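Local coordinates for protein beta-galacturonidase (Eisenbergiella tayi, PDB 6NCW) that cleaves beta-galacturonides as a glycoside hydrolase of family 2 and may also act on beta-glucuronides, at residues Asn428-Pro431 / Lys432-Asp436; Leu446-Trp449 / Ile450-Ser454; Gln494-Ala497 / Val498-Glu502. All coordinates share one frame; numbering follows the deposited sequence.

Contact 1: Asn428-Pro431 / Lys432-Asp436; sequences NIYP and KWYHD
The side chains of Tyr430 and Tyr434 run alongside each other in one direction, on a turn that folds the chain back on itself. CG of Tyr430 stands anti to the carbonyl carbon (chi1 -67°), which turns the ring so that one face meets the edge of Tyr434. CB, the first atom of this side chain, lies 3.6 Å from CD2 of Tyr434. CG comes next, 3.8 Å from that same CD2, and CD1 is 4.0 Å from it. CE2 of Tyr434 hangs over the face of the Tyr430 ring, offset toward the rim. The pair is therefore an edge-to-face stack, Tyr434 giving the edge, with planes at 66°. Farther out the tip turns elsewhere: OH of Tyr430 is hydrogen-bonded to OE2 of Glu465, a residue of the galacturonate site.

O of Tyr430 accepts two hydrogen bonds, from N of Tyr434 at 3.1 Å, in the carbonyl plane, and from N of Trp433 at 3.1 Å, from 45° above that plane. Lys432, with positive phi, sits in the turn, and its N is hydrogen-bonded to O of His435 at 2.7 Å. CA of Pro431 adds a C-H...O contact to the same His435 O at 3.6 Å. The indole of Trp433 brings CD1 over the centre of the Tyr434 ring at a height of 3.5 Å. OH of Tyr434 is hydrogen-bonded to NZ of Lys532, which like Tyr434 binds galacturonate; a glycerol is bound beside Tyr434.

In the TIM barrel the turn lies in the loop leading from strand 425-428 to helix 439-453. Ile429 packs on that helix and on strand 461-466, Pro431 and Lys432 touch Val439, and Trp433 meets Phe522 of a second subunit edge-to-face.

Contact 2: Leu446-Trp449 / Ile450-Ser454; sequences LYQW and IQNES
Gln451 folds its side chain over one face of the Tyr447 ring. CG sits 3.5 Å from CE2 of Tyr447 and makes a CH-pi contact with the ring, 25° off its normal. The chain then bends at chi2 (-52°) and lays the amide along the phenol, the two planes 17° apart, with NE2 3.4 Å from CE1 of Tyr447. OE1 is hydrogen-bonded to the backbone N of Gly458, which fixes the rotation of the amide.

Trp449 forms a second packed patch. CB of Glu453 comes over its face, 3.4 Å from NE1 of Trp449, and CB of Ser454 lies over the six-membered ring, 3.8 Å from CH2 of Trp449. At the rim of that ring, CE3 of Trp449 meets CG1 of Ile450 at 3.6 Å. On the buried side, Leu446 and Ile450 touch by their CD1 methyls at 4.0 Å, and both rest on Tyr427 of strand 425-428.

The solvent side is looser: exposed Gln448 and Asn452 run alongside each other, CG of Gln448 no nearer than 4.0 Å to ND2 of Asn452.

Four i to i+4 backbone bonds tie the last two turns of helix 439-453. Ser454 leaves helical geometry; its OG donates to a lone pair of Ile450 O, in the carbonyl plane, closing the C-terminal end, and also bonds to N of Gly456. The helix joins strands 425-428 and 461-466 in a beta-alpha-beta crossover of the TIM barrel.

Contact 3: Gln494-Ala497 / Val498-Glu502; sequences QLQA and VFSRE
The Phe499 ring lies alongside Leu495, its CE2 reaching CD2 of that leucine at 4.2 Å. Val498 puts CG2 above one face of the ring, offset toward the rim, while O of Leu495 comes obliquely to within 3.3 Å of CD2 of Phe499. A second flat group, the guanidinium of Arg501, takes O of Glu502 nearly in its plane, side-on, through NE at 2.9 Å and NH2 at 3.1 Å. NH1 is left for a salt bridge to Asp444 on helix 439-453.

The backbone bonds change spacing along the segment. N of Phe499 still reaches Leu495 O four residues back, but N of Ser500 bonds to O of Ala497, three back, at 3.1 Å, and only weakly to O of Gln496. The Ser500 hydroxyl, with OG between the backbone N and the carbonyl carbon (chi1 64°), lies 2.9 Å from O of Gln496 and 3.2 Å from O of Ala497, and its single proton can serve either.

Leu495 and Val498 pack on Val507 of strand 504-509, and Leu495 also on helix 544-553. Tightening from i+4 to i+3 bonding is characteristic of the C-terminal turn of a helix, here helix 484-500 of a TIM-barrel beta-alpha-beta unit.

How the contacts relate
The three contacts, all partly buried, belong to neighbouring parts of one TIM barrel. Contact 1 is an active-site loop built on aromatic stacking, in which Tyr434 binds galacturonate and Tyr430 bonds to Glu465 of that site. Contacts 2 and 3 lie near the ends of successive outer helices, where helix-end hydrogen bonding combines with apolar packing on the barrel strands and a polar side at the surface. Contact 1 touches both others: Ile429 CG2 packs on Leu446 CD2 at 3.8 Å, and O of Pro431 probably accepts a hydrogen bond from NE2 of Gln494 at 2.9 Å. Contacts 2 and 3 meet where Arg501 NH2 lies 3.7 Å from Tyr447 CD2.

Contact 1: Asn428-Pro431 / Lys432-Asp436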
loop_
_atom_site.group_PDB
_atom_site.type_symbol
_atom_site.label_atom_id
_atom_site.label_comp_id
_atom_site.label_asym_id
_atom_site.label_seq_id
_atom_site.Cartn_x
_atom_site.Cartn_y
_atom_site.Cartn_z
ATOM N N ASN A 428 -3.843 -27.845 16.850
ATOM C CA ASN A 428 -3.568 -26.495 16.368
ATOM C C ASN A 428 -2.697 -25.783 17.400
ATOM O O ASN A 428 -3.092 -25.658 18.566
ATOM C CB ASN A 428 -4.871 -25.725 16.163
ATOM C CG ASN A 428 -5.821 -26.438 15.224
ATOM O OD1 ASN A 428 -5.403 -27.298 14.445
ATOM N ND2 ASN A 428 -7.102 -26.078 15.277
ATOM N N ILE A 429 -1.520 -25.331 16.990
ATOM C CA ILE A 429 -0.608 -24.646 17.912
ATOM C C ILE A 429 -0.052 -23.410 17.227
ATOM O O ILE A 429 0.224 -23.425 16.021
ATOM C CB ILE A 429 0.556 -25.550 18.397
ATOM C CG1 ILE A 429 1.481 -25.928 17.246
ATOM C CG2 ILE A 429 0.030 -26.783 19.139
ATOM C CD1 ILE A 429 2.748 -26.686 17.688
ATOM N N TYR A 430 0.137 -22.338 18.004
ATOM C CA TYR A 430 0.719 -21.103 17.469
ATOM C C TYR A 430 1.885 -20.544 18.299
ATOM O O TYR A 430 1.911 -19.357 18.628
ATOM C CB TYR A 430 -0.380 -20.061 17.339
ATOM C CG TYR A 430 -1.417 -20.400 16.288
ATOM C CD1 TYR A 430 -2.533 -21.155 16.605
ATOM C CD2 TYR A 430 -1.274 -19.946 14.976
ATOM C CE1 TYR A 430 -3.495 -21.435 15.641
ATOM C CE2 TYR A 430 -2.222 -20.219 14.018
ATOM C CZ TYR A 430 -3.328 -20.965 14.353
ATOM O OH TYR A 430 -4.278 -21.239 13.387
ATOM N N PRO A 431 2.894 -21.360 18.618
ATOM C CA PRO A 431 4.089 -20.796 19.266
ATOM C C PRO A 431 4.792 -19.854 18.304
ATOM O O PRO A 431 4.840 -20.099 17.090
ATOM C CB PRO A 431 4.953 -22.025 19.572
ATOM C CG PRO A 431 4.527 -23.023 18.463
ATOM C CD PRO A 431 3.040 -22.811 18.376
ATOM N N LYS A 432 5.309 -18.759 18.862
ATOM C CA LYS A 432 5.957 -17.637 18.190
ATOM C C LYS A 432 4.934 -16.711 17.532
ATOM O O LYS A 432 5.326 -15.698 16.911
ATOM C CB LYS A 432 7.024 -18.078 17.174
ATOM C CG LYS A 432 8.268 -18.626 17.882
ATOM C CD LYS A 432 8.622 -17.707 19.060
ATOM C CE LYS A 432 9.994 -18.015 19.663
ATOM N NZ LYS A 432 11.092 -17.699 18.700
ATOM N N TRP A 433 3.634 -16.974 17.681
ATOM C CA TRP A 433 2.640 -15.963 17.339
ATOM C C TRP A 433 1.807 -15.603 18.563
ATOM O O TRP A 433 1.964 -14.504 19.088
ATOM C CB TRP A 433 1.778 -16.398 16.152
ATOM C CG TRP A 433 0.859 -15.284 15.730
ATOM C CD1 TRP A 433 -0.491 -15.227 15.901
ATOM C CD2 TRP A 433 1.239 -14.031 15.132
ATOM N NE1 TRP A 433 -0.989 -14.031 15.423
ATOM C CE2 TRP A 433 0.053 -13.279 14.946
ATOM C CE3 TRP A 433 2.456 -13.485 14.716
ATOM C CZ2 TRP A 433 0.054 -12.005 14.373
ATOM C CZ3 TRP A 433 2.455 -12.197 14.144
ATOM C CH2 TRP A 433 1.266 -11.490 13.976
ATOM N N TYR A 434 0.948 -16.490 19.048
ATOM C CA TYR A 434 0.147 -16.230 20.239
ATOM C C TYR A 434 0.871 -16.551 21.549
ATOM O O TYR A 434 0.362 -16.179 22.603
ATOM C CB TYR A 434 -1.153 -17.042 20.178
ATOM C CG TYR A 434 -2.141 -16.576 19.132
ATOM C CD1 TYR A 434 -2.492 -15.229 19.024
ATOM C CD2 TYR A 434 -2.729 -17.482 18.247
ATOM C CE1 TYR A 434 -3.405 -14.793 18.059
ATOM C CE2 TYR A 434 -3.634 -17.059 17.278
ATOM C CZ TYR A 434 -3.969 -15.706 17.191
ATOM O OH TYR A 434 -4.875 -15.280 16.242
ATOM N N HIS A 435 2.007 -17.258 21.518
ATOM C CA HIS A 435 2.780 -17.619 22.712
ATOM C C HIS A 435 4.253 -17.433 22.396
ATOM O O HIS A 435 4.738 -17.993 21.410
ATOM C CB HIS A 435 2.562 -19.086 23.130
ATOM C CG HIS A 435 1.127 -19.487 23.214
ATOM N ND1 HIS A 435 0.287 -19.045 24.217
ATOM C CD2 HIS A 435 0.376 -20.283 22.414
ATOM C CE1 HIS A 435 -0.921 -19.555 24.035
ATOM N NE2 HIS A 435 -0.896 -20.305 22.945
ATOM N N ASP A 436 4.976 -16.683 23.223
ATOM C CA ASP A 436 6.406 -16.514 22.971
ATOM C C ASP A 436 7.164 -17.590 23.738
ATOM O O ASP A 436 7.564 -17.413 24.886
ATOM C CB ASP A 436 6.863 -15.106 23.316
ATOM C CG ASP A 436 6.502 -14.110 22.220
ATOM O OD1 ASP A 436 6.716 -14.442 21.020
ATOM O OD2 ASP A 436 5.974 -13.021 22.555
#

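Contact 2: Leu446-Trp449 / Ile450-Ser454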
loop_
_atom_site.group_PDB
_atom_site.type_symbol
_atom_site.label_atom_id
_atom_site.label_comp_id
_atom_site.label_asym_id
_atom_site.label_seq_id
_atom_site.Cartn_x
_atom_site.Cartn_y
_atom_site.Cartn_z
ATOM N N LEU A 446 3.863 -30.656 24.392
ATOM C CA LEU A 446 2.574 -31.205 23.961
ATOM C C LEU A 446 2.697 -32.672 23.563
ATOM O O LEU A 446 1.866 -33.503 23.949
ATOM C CB LEU A 446 2.017 -30.388 22.798
ATOM C CG LEU A 446 0.745 -30.950 22.128
ATOM C CD1 LEU A 446 -0.439 -31.069 23.104
ATOM C CD2 LEU A 446 0.363 -30.100 20.908
ATOM N N TYR A 447 3.728 -33.011 22.786
ATOM C CA TYR A 447 3.853 -34.380 22.287
ATOM C C TYR A 447 4.064 -35.367 23.430
ATOM O O TYR A 447 3.409 -36.414 23.490
ATOM C CB TYR A 447 4.995 -34.490 21.278
ATOM C CG TYR A 447 4.992 -35.845 20.621
ATOM C CD1 TYR A 447 4.003 -36.185 19.700
ATOM C CD2 TYR A 447 5.934 -36.810 20.963
ATOM C CE1 TYR A 447 3.973 -37.428 19.109
ATOM C CE2 TYR A 447 5.910 -38.066 20.376
ATOM C CZ TYR A 447 4.928 -38.369 19.456
ATOM O OH TYR A 447 4.897 -39.617 18.877
ATOM N N GLN A 448 4.965 -35.033 24.354
ATOM C CA GLN A 448 5.223 -35.892 25.504
ATOM C C GLN A 448 3.968 -36.089 26.345
ATOM O O GLN A 448 3.658 -37.212 26.749
ATOM C CB GLN A 448 6.358 -35.300 26.339
ATOM C CG GLN A 448 7.640 -36.114 26.313
ATOM C CD GLN A 448 8.277 -36.208 24.933
ATOM O OE1 GLN A 448 8.896 -35.249 24.453
ATOM N NE2 GLN A 448 8.148 -37.378 24.293
ATOM N N TRP A 449 3.222 -35.016 26.602
ATOM C CA TRP A 449 1.963 -35.165 27.320
ATOM C C TRP A 449 1.018 -36.120 26.598
ATOM O O TRP A 449 0.367 -36.954 27.238
ATOM C CB TRP A 449 1.277 -33.812 27.508
ATOM C CG TRP A 449 -0.066 -33.983 28.118
ATOM C CD1 TRP A 449 -0.357 -34.090 29.451
ATOM C CD2 TRP A 449 -1.320 -34.102 27.424
ATOM N NE1 TRP A 449 -1.709 -34.261 29.627
ATOM C CE2 TRP A 449 -2.323 -34.273 28.399
ATOM C CE3 TRP A 449 -1.690 -34.065 26.076
ATOM C CZ2 TRP A 449 -3.670 -34.404 28.071
ATOM C CZ3 TRP A 449 -3.036 -34.201 25.751
ATOM C CH2 TRP A 449 -4.006 -34.370 26.743
ATOM N N ILE A 450 0.903 -35.999 25.266
ATOM C CA ILE A 450 0.027 -36.909 24.537
ATOM C C ILE A 450 0.482 -38.349 24.736
ATOM O O ILE A 450 -0.341 -39.238 24.976
ATOM C CB ILE A 450 -0.036 -36.541 23.042
ATOM C CG1 ILE A 450 -0.825 -35.247 22.823
ATOM C CG2 ILE A 450 -0.699 -37.638 22.260
ATOM C CD1 ILE A 450 -0.605 -34.653 21.444
ATOM N N GLN A 451 1.801 -38.600 24.671
ATOM C CA GLN A 451 2.284 -39.979 24.748
ATOM C C GLN A 451 2.245 -40.548 26.164
ATOM O O GLN A 451 2.008 -41.749 26.329
ATOM C CB GLN A 451 3.707 -40.088 24.203
ATOM C CG GLN A 451 3.872 -39.554 22.819
ATOM C CD GLN A 451 2.859 -40.128 21.854
ATOM O OE1 GLN A 451 2.762 -41.342 21.691
ATOM N NE2 GLN A 451 2.089 -39.260 21.218
ATOM N N ASN A 452 2.472 -39.725 27.189
ATOM C CA ASN A 452 2.538 -40.207 28.569
ATOM C C ASN A 452 1.235 -40.063 29.351
ATOM O O ASN A 452 1.058 -40.777 30.345
ATOM C CB ASN A 452 3.628 -39.464 29.357
ATOM C CG ASN A 452 4.999 -39.564 28.719
ATOM O OD1 ASN A 452 5.310 -40.535 28.033
ATOM N ND2 ASN A 452 5.829 -38.553 28.945
ATOM N N GLU A 453 0.335 -39.150 28.966
ATOM C CA GLU A 453 -0.794 -38.800 29.824
ATOM C C GLU A 453 -2.161 -38.880 29.157
ATOM O O GLU A 453 -3.164 -38.571 29.812
ATOM C CB GLU A 453 -0.624 -37.380 30.391
ATOM C CG GLU A 453 0.694 -37.128 31.091
ATOM C CD GLU A 453 0.841 -37.948 32.362
ATOM O OE1 GLU A 453 -0.197 -38.267 32.996
ATOM O OE2 GLU A 453 1.994 -38.283 32.726
ATOM N N SER A 454 -2.248 -39.271 27.894
ATOM C CA SER A 454 -3.535 -39.279 27.214
ATOM C C SER A 454 -3.760 -40.605 26.502
ATOM O O SER A 454 -2.819 -41.341 26.182
ATOM C CB SER A 454 -3.634 -38.147 26.188
ATOM O OG SER A 454 -3.033 -38.560 24.972
#

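Contact 3: Gln494-Ala497 / Val498-Glu502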
loop_
_atom_site.group_PDB
_atom_site.type_symbol
_atom_site.label_atom_id
_atom_site.label_comp_id
_atom_site.label_asym_id
_atom_site.label_seq_id
_atom_site.Cartn_x
_atom_site.Cartn_y
_atom_site.Cartn_z
ATOM N N GLN A 494 8.838 -22.449 12.803
ATOM C CA GLN A 494 7.711 -23.374 12.981
ATOM C C GLN A 494 7.851 -24.629 12.128
ATOM O O GLN A 494 7.611 -25.742 12.608
ATOM C CB GLN A 494 6.393 -22.662 12.659
ATOM C CG GLN A 494 6.021 -21.632 13.719
ATOM C CD GLN A 494 4.886 -20.737 13.285
ATOM O OE1 GLN A 494 4.511 -20.732 12.114
ATOM N NE2 GLN A 494 4.320 -19.977 14.229
ATOM N N LEU A 495 8.235 -24.472 10.857
ATOM C CA LEU A 495 8.297 -25.623 9.965
ATOM C C LEU A 495 9.489 -26.506 10.307
ATOM O O LEU A 495 9.393 -27.743 10.267
ATOM C CB LEU A 495 8.359 -25.159 8.503
ATOM C CG LEU A 495 7.054 -24.556 7.922
ATOM C CD1 LEU A 495 7.271 -24.024 6.522
ATOM C CD2 LEU A 495 5.896 -25.562 7.894
ATOM N N GLN A 496 10.622 -25.883 10.643
ATOM C CA GLN A 496 11.794 -26.642 11.058
ATOM C C GLN A 496 11.471 -27.535 12.253
ATOM O O GLN A 496 11.872 -28.702 12.287
ATOM C CB GLN A 496 12.943 -25.673 11.358
ATOM C CG GLN A 496 13.999 -26.166 12.330
ATOM C CD GLN A 496 14.853 -27.308 11.795
ATOM O OE1 GLN A 496 15.124 -27.397 10.587
ATOM N NE2 GLN A 496 15.288 -28.198 12.704
ATOM N N ALA A 497 10.672 -27.041 13.200
ATOM C CA ALA A 497 10.361 -27.849 14.374
ATOM C C ALA A 497 9.419 -29.004 14.034
ATOM O O ALA A 497 9.670 -30.142 14.442
ATOM C CB ALA A 497 9.781 -26.980 15.486
ATOM N N VAL A 498 8.328 -28.744 13.293
ATOM C CA VAL A 498 7.346 -29.805 13.050
ATOM C C VAL A 498 7.970 -30.948 12.251
ATOM O O VAL A 498 7.738 -32.123 12.545
ATOM C CB VAL A 498 6.071 -29.254 12.357
ATOM C CG1 VAL A 498 5.382 -28.220 13.238
ATOM C CG2 VAL A 498 6.392 -28.635 11.009
ATOM N N PHE A 499 8.786 -30.629 11.248
ATOM C CA PHE A 499 9.399 -31.662 10.423
ATOM C C PHE A 499 10.531 -32.412 11.122
ATOM O O PHE A 499 10.951 -33.455 10.618
ATOM C CB PHE A 499 9.896 -31.041 9.115
ATOM C CG PHE A 499 8.789 -30.723 8.154
ATOM C CD1 PHE A 499 7.832 -31.682 7.843
ATOM C CD2 PHE A 499 8.674 -29.466 7.598
ATOM C CE1 PHE A 499 6.781 -31.398 6.968
ATOM C CE2 PHE A 499 7.619 -29.166 6.717
ATOM C CZ PHE A 499 6.680 -30.146 6.395
ATOM N N SER A 500 11.026 -31.932 12.261
ATOM C CA SER A 500 12.016 -32.670 13.034
ATOM C C SER A 500 11.437 -33.297 14.299
ATOM O O SER A 500 12.182 -33.918 15.062
ATOM C CB SER A 500 13.200 -31.760 13.378
ATOM O OG SER A 500 12.802 -30.697 14.215
ATOM N N ARG A 501 10.130 -33.177 14.530
ATOM C CA ARG A 501 9.473 -33.800 15.675
ATOM C C ARG A 501 9.206 -35.275 15.356
ATOM O O ARG A 501 8.313 -35.601 14.564
ATOM C CB ARG A 501 8.188 -33.040 15.994
ATOM C CG ARG A 501 7.341 -33.586 17.130
ATOM C CD ARG A 501 8.111 -33.660 18.450
ATOM N NE ARG A 501 8.520 -35.034 18.715
ATOM C CZ ARG A 501 9.156 -35.439 19.809
ATOM N NH1 ARG A 501 9.469 -34.574 20.769
ATOM N NH2 ARG A 501 9.473 -36.722 19.938
ATOM N N GLU A 502 9.995 -36.170 15.949
ATOM C CA GLU A 502 9.779 -37.601 15.759
ATOM C C GLU A 502 8.407 -37.993 16.270
ATOM O O GLU A 502 8.016 -37.612 17.379
ATOM C CB GLU A 502 10.849 -38.416 16.497
ATOM C CG GLU A 502 11.980 -38.903 15.602
ATOM C CD GLU A 502 13.135 -39.505 16.406
ATOM O OE1 GLU A 502 12.863 -40.252 17.383
ATOM O OE2 GLU A 502 14.311 -39.212 16.071
#